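Local atomic coordinates of NAD-dependent aldehyde dehydrogenase (Sinorhizobium meliloti, PDB entry 3U4J), a protein that probably oxidises aldehydes to carboxylic acids with NAD or NADP as hydride acceptor, working as a tetramer of the aldehyde dehydrogenase family. Residues Leu97-Ala100 with Arg101-Glu104; Val113-Pro116 with Ile117-Arg121; Leu310-Glu314 with Gly315-Ala319; Leu443-Ile446 with Arg447-Ala451. All coordinates share one frame; numbering follows the deposited sequence.

Contact 1. Residues Leu97-Ala100 with Arg101-Glu104; sequences LILA and RQEE
Arg101 folds back over the last turn of helix 84-100, running alongside Leu97 with both side chains pointing the same way. Its CB and then its CG pass the carbonyl oxygen of Leu97, with Arg101 CG only 3.2 Å from Leu97 O. CD continues past the carbonyl group of Ala100, and the bend at chi2 (-69°) turns the chain back alongside Leu97. At the guanidinium, Leu97 CD2 lies over one face near the rim, 3.8 Å from Arg101 NH2, while Ala100 CB approaches Arg101 NH1 obliquely at 3.7 Å. NH2 finds its charge partner in Glu213 of helix 202-214. Were this residue an alanine, lacking CG and the guanidinium, Glu213 would probably lose its salt bridge and Leu97 CD2 the flat group it lies against. In the backbone, Arg101 N donates to Leu97 O at 2.8 Å. One residue on, Gln102 N bonds to Leu99 O at 3.1 Å. The Gln102 chain extends beside Leu99, with Gln102 OE1 4.0 Å from Leu99 CD2, and its NE2 bonds to the backbone O of Arg121. Arg101 is both the first residue to leave helix 84-100 and the N-cap of helix 102-113, which makes this a one-residue break between consecutive helices.

Contact 2. Residues Val113-Pro116 with Ile117-Arg121; sequences VGKP and IAQAR
Lys115 and Pro116 pack against Gln119 and Ala120 in a short loop between consecutive helices, which leads from helix 102-113 and ends in the N-cap of helix 117-138. Gly114 leaves the first helix with a positive phi of 83°, a conformation in which a CB would jam against the preceding carbonyl oxygen. Lys115 comes next, and its side chain crosses that of Gln119 at about a right angle. Its CG lies over one face of the amide, above the amide carbon and nitrogen, with Lys115 CG 3.6 Å from Gln119 NE2; farther along, Lys115 CD is 3.9 Å from Ala120 CA. The bends at chi3 and chi4 curl NZ round beside Gln119 NE2, where it forms a salt bridge with Glu123 and a hydrogen bond with Asn172 O. Glu123 also accepts a hydrogen bond from Gln119 NE2, so one carboxylate on the next turn of the helix grips the ends of both crossing chains. Pro116, the N-cap residue, brings its ring over the same face of the amide but toward the oxygen, with Pro116 CD 3.4 Å from Gln119 OE1. The carbonyl of Pro116 points into the new helix, and Gln119 CB lies 3.4 Å from Pro116 O. Ala120 N donates to Pro116 O at 2.8 Å, with an N-H...O angle of 167°.

Contact 3. Residues Leu310-Glu314 with Gly315-Ala319; sequences LLVQE and GIRDA
Val312 turns both of its methyls toward the chain that follows it, where they meet Ile316 and Arg317. Its chi1 of 57° places CG1 between the backbone N and the carbonyl carbon and leaves CG2 opposite the N. From there Val312 CG2 reaches Ile316 CD1 at 3.8 Å and also touches the Arg317 CA, while Val312 CG1 lies 3.9 Å from Arg317 CG; CG2 is thus shared by Ile316 and Arg317, and CG1 meets Arg317 alone. Ile316 likewise holds CG1 in the crowded position between N and C, which brings Ile316 CG1 back to 3.4 Å from Gln313 O. Its chi2 of 147° departs from a staggered angle and carries CD1 onto the valine methyl. Val279, Ala281 and Leu285 also touch this isoleucine. The turn joins strand 307-313 to helix 317-330 in the alpha/beta catalytic domain of the aldehyde dehydrogenase fold, where the strand runs parallel to both 275-279 and 407-413. Two backbone bonds shape it: Ile316 N donates to Gln313 O at 3.1 Å, and Arg317 N to Glu314 O at 3.2 Å. Glu314 runs out extended from the turn to a salt bridge with Lys414. Arg317 starts out across Val312, and the bend at chi2 leads its tip away from residues 310-314. Arg317 NH1 forms a salt bridge with Asp318 OD1 at 3.1 Å, the carboxylate oxygen being met nearly end-on and lying 21° out of the guanidinium plane.

Contact 4. Residues Leu443-Ile446 with Arg447-Ala451; sequences LQTI and RRIRA
Gln444 lies between two arginines of the next helical turn, Arg447 and Arg448. Its chain bends at chi2 and runs beside Arg447, bringing the amide to the edge of that guanidinium with the two planes only 13° apart. Against Arg448 the crossing is oblique: Gln444 CB sits over the centre of the guanidinium face, and Arg448 CD passes 3.3 Å from Gln444 O. On another flank of the helix, Thr445 CG2 meets Ile449 CD1 at 3.8 Å. Backbone bonds fix these positions. Arg447 N donates to Leu443 O at 3.0 Å, and Thr445 O takes Arg448 N at 3.1 Å together with a weak bond from Ile449 N as the helix ends. Farther out, the arginine tips reach a neighbouring subunit: Arg447 bonds to Asn147 and to Asp151 O of the third subunit, and Arg448 forms a salt bridge with Asp151 of the same subunit. An alanine in place of Gln444 would keep CB over Arg448 but is likely to open a gap at the edge of the Arg447 guanidinium, leaving it steadied mainly by the third subunit. Lys492 of the second subunit reaches the carbonyl oxygens of Ile446 and Ile449. Within the chain, helix 439-448 is the crossover of a beta-alpha-beta unit: Ile446 packs on strands 431-435 and 453-456, while Thr445 and Ile449 lie between strand 431-435 and helix 416-424.

Contacts 1 and 3 lie at the surface, contacts 2 and 4 are largely buried. Contacts 1 and 2 sit at opposite ends of helix 102-113 and touch directly: Glu103 OE2 forms a salt bridge with Arg121 NE at 2.7 Å. Both are helix-to-helix turns, but the first carries an arginine over aliphatic groups and the second a buried lysine and proline packed on a glutamine amide. Contacts 3 and 4 both adjoin the mixed sheet containing strands 307-313 and 431-435, their centres about 19 Å apart. Contact 3 joins a strand to a helix through apolar methyls, whereas contact 4 ends a helix and, unlike the other three, is met by neighbouring subunits, to which its arginines bond.

Contact 1. Residues Leu97-Ala100 with Arg101-Glu104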
loop_
_atom_site.group_PDB
_atom_site.type_symbol
_atom_site.label_atom_id
_atom_site.label_comp_id
_atom_site.label_asym_id
_atom_site.label_seq_id
_atom_site.Cartn_x
_atom_site.Cartn_y
_atom_site.Cartn_z
ATOM N N LEU A 97 -3.251 -6.245 30.423
ATOM C CA LEU A 97 -3.175 -7.337 31.408
ATOM C C LEU A 97 -1.828 -8.037 31.449
ATOM O O LEU A 97 -1.367 -8.423 32.523
ATOM C CB LEU A 97 -4.271 -8.385 31.145
ATOM C CG LEU A 97 -5.608 -7.938 31.701
ATOM C CD1 LEU A 97 -6.718 -8.748 31.002
ATOM C CD2 LEU A 97 -5.658 -8.072 33.216
ATOM N N ILE A 98 -1.232 -8.249 30.275
ATOM C CA ILE A 98 0.117 -8.840 30.189
ATOM C C ILE A 98 1.125 -8.041 31.043
ATOM O O ILE A 98 1.870 -8.613 31.852
ATOM C CB ILE A 98 0.580 -8.970 28.735
ATOM C CG1 ILE A 98 -0.333 -9.984 27.996
ATOM C CG2 ILE A 98 2.074 -9.434 28.693
ATOM C CD1 ILE A 98 -0.093 -10.022 26.493
ATOM N N LEU A 99 1.111 -6.718 30.898
ATOM C CA LEU A 99 1.910 -5.861 31.752
ATOM C C LEU A 99 1.547 -5.944 33.217
ATOM O O LEU A 99 2.428 -6.032 34.061
ATOM C CB LEU A 99 1.889 -4.407 31.265
ATOM C CG LEU A 99 2.629 -4.122 29.959
ATOM C CD1 LEU A 99 2.652 -2.594 29.646
ATOM C CD2 LEU A 99 4.078 -4.705 29.972
ATOM N N ALA A 100 0.252 -5.921 33.528
ATOM C CA ALA A 100 -0.185 -6.013 34.925
ATOM C C ALA A 100 0.282 -7.357 35.546
ATOM O O ALA A 100 0.584 -7.436 36.743
ATOM C CB ALA A 100 -1.717 -5.858 35.021
ATOM N N ARG A 101 0.357 -8.409 34.738
ATOM C CA ARG A 101 0.783 -9.712 35.253
ATOM C C ARG A 101 2.218 -10.060 34.842
ATOM O O ARG A 101 2.582 -11.250 34.756
ATOM C CB ARG A 101 -0.170 -10.838 34.814
ATOM C CG ARG A 101 -1.676 -10.541 34.964
ATOM C CD ARG A 101 -2.134 -10.456 36.428
ATOM N NE ARG A 101 -3.585 -10.245 36.449
ATOM C CZ ARG A 101 -4.197 -9.141 36.884
ATOM N NH1 ARG A 101 -3.499 -8.123 37.389
ATOM N NH2 ARG A 101 -5.529 -9.065 36.840
ATOM N N GLN A 102 3.037 -9.038 34.595
ATOM C CA GLN A 102 4.359 -9.297 34.003
ATOM C C GLN A 102 5.240 -10.227 34.854
ATOM O O GLN A 102 5.832 -11.160 34.314
ATOM C CB GLN A 102 5.121 -8.009 33.667
ATOM C CG GLN A 102 6.499 -8.261 33.010
ATOM C CD GLN A 102 7.132 -6.970 32.476
ATOM O OE1 GLN A 102 6.651 -5.864 32.747
ATOM N NE2 GLN A 102 8.186 -7.106 31.713
ATOM N N GLU A 103 5.337 -9.960 36.154
ATOM C CA GLU A 103 6.227 -10.747 37.027
ATOM C C GLU A 103 5.750 -12.200 37.182
ATOM O O GLU A 103 6.568 -13.133 37.154
ATOM C CB GLU A 103 6.411 -10.071 38.412
ATOM C CG GLU A 103 7.306 -8.819 38.361
ATOM C CD GLU A 103 8.677 -9.105 37.740
ATOM O OE1 GLU A 103 9.392 -10.034 38.197
ATOM O OE2 GLU A 103 9.039 -8.394 36.777
ATOM N N GLU A 104 4.435 -12.367 37.336
ATOM C CA GLU A 104 3.795 -13.691 37.346
ATOM C C GLU A 104 4.148 -14.464 36.068
ATOM O O GLU A 104 4.541 -15.633 36.124
ATOM C CB GLU A 104 2.261 -13.584 37.448
ATOM C CG GLU A 104 1.532 -14.958 37.493
ATOM C CD GLU A 104 0.013 -14.901 37.151
ATOM O OE1 GLU A 104 -0.596 -13.809 37.160
ATOM O OE2 GLU A 104 -0.576 -15.976 36.878
#

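Contact 2. Residues Val113-Pro116 with Ile117-Arg121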
loop_
_atom_site.group_PDB
_atom_site.type_symbol
_atom_site.label_atom_id
_atom_site.label_comp_id
_atom_site.label_asym_id
_atom_site.label_seq_id
_atom_site.Cartn_x
_atom_site.Cartn_y
_atom_site.Cartn_z
ATOM N N VAL A 113 10.405 -23.250 31.078
ATOM C CA VAL A 113 11.306 -23.302 29.940
ATOM C C VAL A 113 12.779 -23.452 30.388
ATOM O O VAL A 113 13.566 -23.978 29.639
ATOM C CB VAL A 113 11.159 -22.044 29.001
ATOM C CG1 VAL A 113 12.182 -22.065 27.856
ATOM C CG2 VAL A 113 9.740 -21.914 28.462
ATOM N N GLY A 114 13.137 -22.994 31.585
ATOM C CA GLY A 114 14.555 -22.889 31.975
ATOM C C GLY A 114 15.204 -21.609 31.467
ATOM O O GLY A 114 16.417 -21.501 31.398
ATOM N N LYS A 115 14.369 -20.639 31.116
ATOM C CA LYS A 115 14.783 -19.358 30.574
ATOM C C LYS A 115 15.212 -18.471 31.732
ATOM O O LYS A 115 14.511 -18.400 32.747
ATOM C CB LYS A 115 13.552 -18.738 29.899
ATOM C CG LYS A 115 13.757 -17.648 28.893
ATOM C CD LYS A 115 12.372 -17.189 28.374
ATOM C CE LYS A 115 11.788 -18.163 27.347
ATOM N NZ LYS A 115 12.508 -18.096 26.043
ATOM N N PRO A 116 16.369 -17.798 31.603
ATOM C CA PRO A 116 16.784 -16.846 32.636
ATOM C C PRO A 116 15.670 -15.827 32.923
ATOM O O PRO A 116 15.068 -15.301 31.988
ATOM C CB PRO A 116 17.978 -16.147 31.993
ATOM C CG PRO A 116 18.533 -17.153 31.049
ATOM C CD PRO A 116 17.324 -17.859 30.488
ATOM N N ILE A 117 15.423 -15.556 34.205
ATOM C CA ILE A 117 14.293 -14.711 34.627
ATOM C C ILE A 117 14.337 -13.268 34.069
ATOM O O ILE A 117 13.303 -12.689 33.708
ATOM C CB ILE A 117 14.075 -14.718 36.156
ATOM C CG1 ILE A 117 12.765 -13.974 36.489
ATOM C CG2 ILE A 117 15.286 -14.126 36.912
ATOM C CD1 ILE A 117 11.526 -14.827 36.324
ATOM N N ALA A 118 15.536 -12.718 33.957
ATOM C CA ALA A 118 15.682 -11.385 33.384
ATOM C C ALA A 118 15.314 -11.411 31.901
ATOM O O ALA A 118 14.681 -10.481 31.419
ATOM C CB ALA A 118 17.124 -10.842 33.600
ATOM N N GLN A 119 15.713 -12.462 31.181
ATOM C CA GLN A 119 15.303 -12.616 29.785
ATOM C C GLN A 119 13.781 -12.832 29.691
ATOM O O GLN A 119 13.106 -12.211 28.862
ATOM C CB GLN A 119 16.032 -13.771 29.111
ATOM C CG GLN A 119 15.558 -14.085 27.691
ATOM C CD GLN A 119 16.092 -15.415 27.197
ATOM O OE1 GLN A 119 17.112 -15.902 27.697
ATOM N NE2 GLN A 119 15.422 -16.007 26.219
ATOM N N ALA A 120 13.254 -13.725 30.528
ATOM C CA ALA A 120 11.811 -13.993 30.530
ATOM C C ALA A 120 11.046 -12.697 30.757
ATOM O O ALA A 120 10.105 -12.425 30.046
ATOM C CB ALA A 120 11.439 -15.027 31.564
ATOM N N ARG A 121 11.481 -11.889 31.716
ATOM C CA ARG A 121 10.787 -10.642 32.038
ATOM C C ARG A 121 10.757 -9.717 30.817
ATOM O O ARG A 121 9.707 -9.158 30.499
ATOM C CB ARG A 121 11.449 -9.955 33.242
ATOM C CG ARG A 121 10.816 -8.645 33.688
ATOM C CD ARG A 121 11.637 -7.977 34.833
ATOM N NE ARG A 121 11.634 -8.835 36.022
ATOM C CZ ARG A 121 12.671 -9.530 36.476
ATOM N NH1 ARG A 121 13.863 -9.458 35.892
ATOM N NH2 ARG A 121 12.518 -10.277 37.553
#

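Contact 3. Residues Leu310-Glu314 with Gly315-Ala319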
loop_
_atom_site.group_PDB
_atom_site.type_symbol
_atom_site.label_atom_id
_atom_site.label_comp_id
_atom_site.label_asym_id
_atom_site.label_seq_id
_atom_site.Cartn_x
_atom_site.Cartn_y
_atom_site.Cartn_z
ATOM N N LEU A 310 29.439 -19.193 12.518
ATOM C CA LEU A 310 30.225 -17.978 12.340
ATOM C C LEU A 310 31.071 -18.135 11.065
ATOM O O LEU A 310 31.874 -19.079 10.956
ATOM C CB LEU A 310 31.101 -17.716 13.580
ATOM C CG LEU A 310 32.278 -16.727 13.459
ATOM C CD1 LEU A 310 31.732 -15.350 13.036
ATOM C CD2 LEU A 310 33.092 -16.609 14.758
ATOM N N LEU A 311 30.882 -17.229 10.103
ATOM C CA LEU A 311 31.717 -17.187 8.891
ATOM C C LEU A 311 32.543 -15.922 9.025
ATOM O O LEU A 311 32.006 -14.816 8.976
ATOM C CB LEU A 311 30.871 -17.156 7.605
ATOM C CG LEU A 311 29.822 -18.254 7.376
ATOM C CD1 LEU A 311 29.095 -18.064 6.056
ATOM C CD2 LEU A 311 30.419 -19.616 7.401
ATOM N N VAL A 312 33.847 -16.088 9.240
ATOM C CA VAL A 312 34.711 -14.960 9.580
ATOM C C VAL A 312 35.813 -14.787 8.539
ATOM O O VAL A 312 36.405 -15.769 8.066
ATOM C CB VAL A 312 35.238 -15.062 11.043
ATOM C CG1 VAL A 312 36.006 -16.390 11.300
ATOM C CG2 VAL A 312 36.082 -13.829 11.421
ATOM N N GLN A 313 36.025 -13.537 8.125
ATOM C CA GLN A 313 37.064 -13.222 7.157
ATOM C C GLN A 313 38.428 -13.505 7.778
ATOM O O GLN A 313 38.672 -13.211 8.960
ATOM C CB GLN A 313 36.950 -11.784 6.640
ATOM C CG GLN A 313 37.614 -11.579 5.261
ATOM C CD GLN A 313 37.098 -10.348 4.510
ATOM O OE1 GLN A 313 37.019 -10.357 3.263
ATOM N NE2 GLN A 313 36.740 -9.291 5.249
ATOM N N GLU A 314 39.297 -14.105 6.972
ATOM C CA GLU A 314 40.581 -14.633 7.431
ATOM C C GLU A 314 41.376 -13.681 8.301
ATOM O O GLU A 314 41.825 -14.060 9.387
ATOM C CB GLU A 314 41.437 -15.044 6.238
ATOM C CG GLU A 314 41.075 -16.393 5.726
ATOM C CD GLU A 314 41.996 -16.853 4.613
ATOM O OE1 GLU A 314 41.843 -18.015 4.221
ATOM O OE2 GLU A 314 42.858 -16.065 4.144
ATOM N N GLY A 315 41.501 -12.444 7.839
ATOM C CA GLY A 315 42.306 -11.426 8.515
ATOM C C GLY A 315 41.933 -11.096 9.944
ATOM O O GLY A 315 42.776 -10.655 10.721
ATOM N N ILE A 316 40.671 -11.314 10.312
ATOM C CA ILE A 316 40.243 -10.926 11.655
ATOM C C ILE A 316 39.820 -12.106 12.491
ATOM O O ILE A 316 39.330 -11.925 13.600
ATOM C CB ILE A 316 39.103 -9.898 11.638
ATOM C CG1 ILE A 316 37.900 -10.477 10.885
ATOM C CG2 ILE A 316 39.598 -8.572 11.064
ATOM C CD1 ILE A 316 36.591 -10.027 11.416
ATOM N N ARG A 317 40.028 -13.306 11.963
ATOM C CA ARG A 317 39.664 -14.518 12.652
ATOM C C ARG A 317 40.216 -14.533 14.066
ATOM O O ARG A 317 39.459 -14.737 14.992
ATOM C CB ARG A 317 40.126 -15.757 11.874
ATOM C CG ARG A 317 39.648 -17.097 12.466
ATOM C CD ARG A 317 40.709 -17.737 13.349
ATOM N NE ARG A 317 40.297 -19.052 13.844
ATOM C CZ ARG A 317 40.709 -19.596 14.992
ATOM N NH1 ARG A 317 41.548 -18.947 15.791
ATOM N NH2 ARG A 317 40.283 -20.804 15.343
ATOM N N ASP A 318 41.524 -14.302 14.232
ATOM C CA ASP A 318 42.145 -14.446 15.552
ATOM C C ASP A 318 41.695 -13.345 16.498
ATOM O O ASP A 318 41.414 -13.607 17.667
ATOM C CB ASP A 318 43.680 -14.476 15.446
ATOM C CG ASP A 318 44.196 -15.740 14.775
ATOM O OD1 ASP A 318 43.577 -16.810 14.925
ATOM O OD2 ASP A 318 45.234 -15.665 14.092
ATOM N N ALA A 319 41.589 -12.114 16.000
ATOM C CA ALA A 319 41.177 -11.023 16.872
ATOM C C ALA A 319 39.734 -11.219 17.363
ATOM O O ALA A 319 39.409 -10.882 18.511
ATOM C CB ALA A 319 41.348 -9.669 16.188
#

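Contact 4. Residues Leu443-Ile446 with Arg447-Ala451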
loop_
_atom_site.group_PDB
_atom_site.type_symbol
_atom_site.label_atom_id
_atom_site.label_comp_id
_atom_site.label_asym_id
_atom_site.label_seq_id
_atom_site.Cartn_x
_atom_site.Cartn_y
_atom_site.Cartn_z
ATOM N N LEU A 443 25.288 -4.224 2.340
ATOM C CA LEU A 443 24.028 -4.322 1.589
ATOM C C LEU A 443 24.030 -5.363 0.463
ATOM O O LEU A 443 23.019 -6.069 0.281
ATOM C CB LEU A 443 23.554 -2.940 1.085
ATOM C CG LEU A 443 23.071 -2.038 2.240
ATOM C CD1 LEU A 443 22.855 -0.619 1.759
ATOM C CD2 LEU A 443 21.769 -2.585 2.873
ATOM N N GLN A 444 25.128 -5.467 -0.305
ATOM C CA GLN A 444 25.174 -6.495 -1.356
ATOM C C GLN A 444 25.217 -7.907 -0.777
ATOM O O GLN A 444 24.597 -8.816 -1.324
ATOM C CB GLN A 444 26.299 -6.284 -2.369
ATOM C CG GLN A 444 26.159 -5.011 -3.202
ATOM C CD GLN A 444 25.116 -5.075 -4.335
ATOM O OE1 GLN A 444 25.382 -4.582 -5.444
ATOM N NE2 GLN A 444 23.926 -5.646 -4.061
ATOM N N THR A 445 25.894 -8.086 0.353
ATOM C CA THR A 445 25.925 -9.407 0.970
ATOM C C THR A 445 24.524 -9.775 1.469
ATOM O O THR A 445 24.063 -10.865 1.210
ATOM C CB THR A 445 27.014 -9.528 2.067
ATOM O OG1 THR A 445 28.298 -9.184 1.501
ATOM C CG2 THR A 445 27.110 -10.945 2.573
ATOM N N ILE A 446 23.844 -8.849 2.149
ATOM C CA ILE A 446 22.514 -9.133 2.677
ATOM C C ILE A 446 21.456 -9.369 1.569
ATOM O O ILE A 446 20.589 -10.234 1.708
ATOM C CB ILE A 446 22.125 -8.105 3.794
ATOM C CG1 ILE A 446 21.431 -8.808 4.970
ATOM C CG2 ILE A 446 21.261 -6.979 3.278
ATOM C CD1 ILE A 446 22.309 -9.824 5.690
ATOM N N ARG A 447 21.563 -8.648 0.450
ATOM C CA ARG A 447 20.704 -8.877 -0.713
ATOM C C ARG A 447 20.928 -10.228 -1.381
ATOM O O ARG A 447 20.009 -10.754 -2.030
ATOM C CB ARG A 447 20.888 -7.792 -1.768
ATOM C CG ARG A 447 20.347 -6.455 -1.335
ATOM C CD ARG A 447 20.761 -5.360 -2.311
ATOM N NE ARG A 447 19.778 -5.163 -3.379
ATOM C CZ ARG A 447 20.067 -4.658 -4.582
ATOM N NH1 ARG A 447 21.311 -4.342 -4.911
ATOM N NH2 ARG A 447 19.107 -4.496 -5.482
ATOM N N ARG A 448 22.130 -10.777 -1.241
ATOM C CA ARG A 448 22.458 -12.052 -1.893
ATOM C C ARG A 448 22.245 -13.291 -1.018
ATOM O O ARG A 448 22.263 -14.399 -1.527
ATOM C CB ARG A 448 23.894 -12.020 -2.434
ATOM C CG ARG A 448 23.991 -11.149 -3.685
ATOM C CD ARG A 448 25.386 -10.634 -3.979
ATOM N NE ARG A 448 25.304 -9.593 -5.019
ATOM C CZ ARG A 448 26.372 -9.063 -5.629
ATOM N NH1 ARG A 448 27.610 -9.453 -5.291
ATOM N NH2 ARG A 448 26.209 -8.148 -6.569
ATOM N N ILE A 449 22.047 -13.108 0.282
ATOM C CA ILE A 449 21.838 -14.265 1.179
ATOM C C ILE A 449 20.352 -14.651 1.149
ATOM O O ILE A 449 19.483 -13.785 1.290
ATOM C CB ILE A 449 22.340 -13.987 2.606
ATOM C CG1 ILE A 449 23.874 -13.875 2.575
ATOM C CG2 ILE A 449 21.896 -15.091 3.577
ATOM C CD1 ILE A 449 24.497 -13.333 3.873
ATOM N N ARG A 450 20.074 -15.940 0.922
ATOM C CA ARG A 450 18.692 -16.422 0.795
ATOM C C ARG A 450 18.071 -16.767 2.145
ATOM O O ARG A 450 17.945 -17.934 2.510
ATOM C CB ARG A 450 18.634 -17.591 -0.194
ATOM C CG ARG A 450 19.006 -17.136 -1.595
ATOM C CD ARG A 450 19.328 -18.315 -2.475
ATOM N NE ARG A 450 19.620 -17.899 -3.855
ATOM C CZ ARG A 450 19.712 -18.753 -4.876
ATOM N NH1 ARG A 450 19.531 -20.060 -4.657
ATOM N NH2 ARG A 450 19.965 -18.309 -6.106
ATOM N N ALA A 451 17.723 -15.730 2.900
ATOM C CA ALA A 451 17.144 -15.890 4.230
ATOM C C ALA A 451 16.139 -14.761 4.452
ATOM O O ALA A 451 16.340 -13.657 3.954
ATOM C CB ALA A 451 18.218 -15.843 5.297
#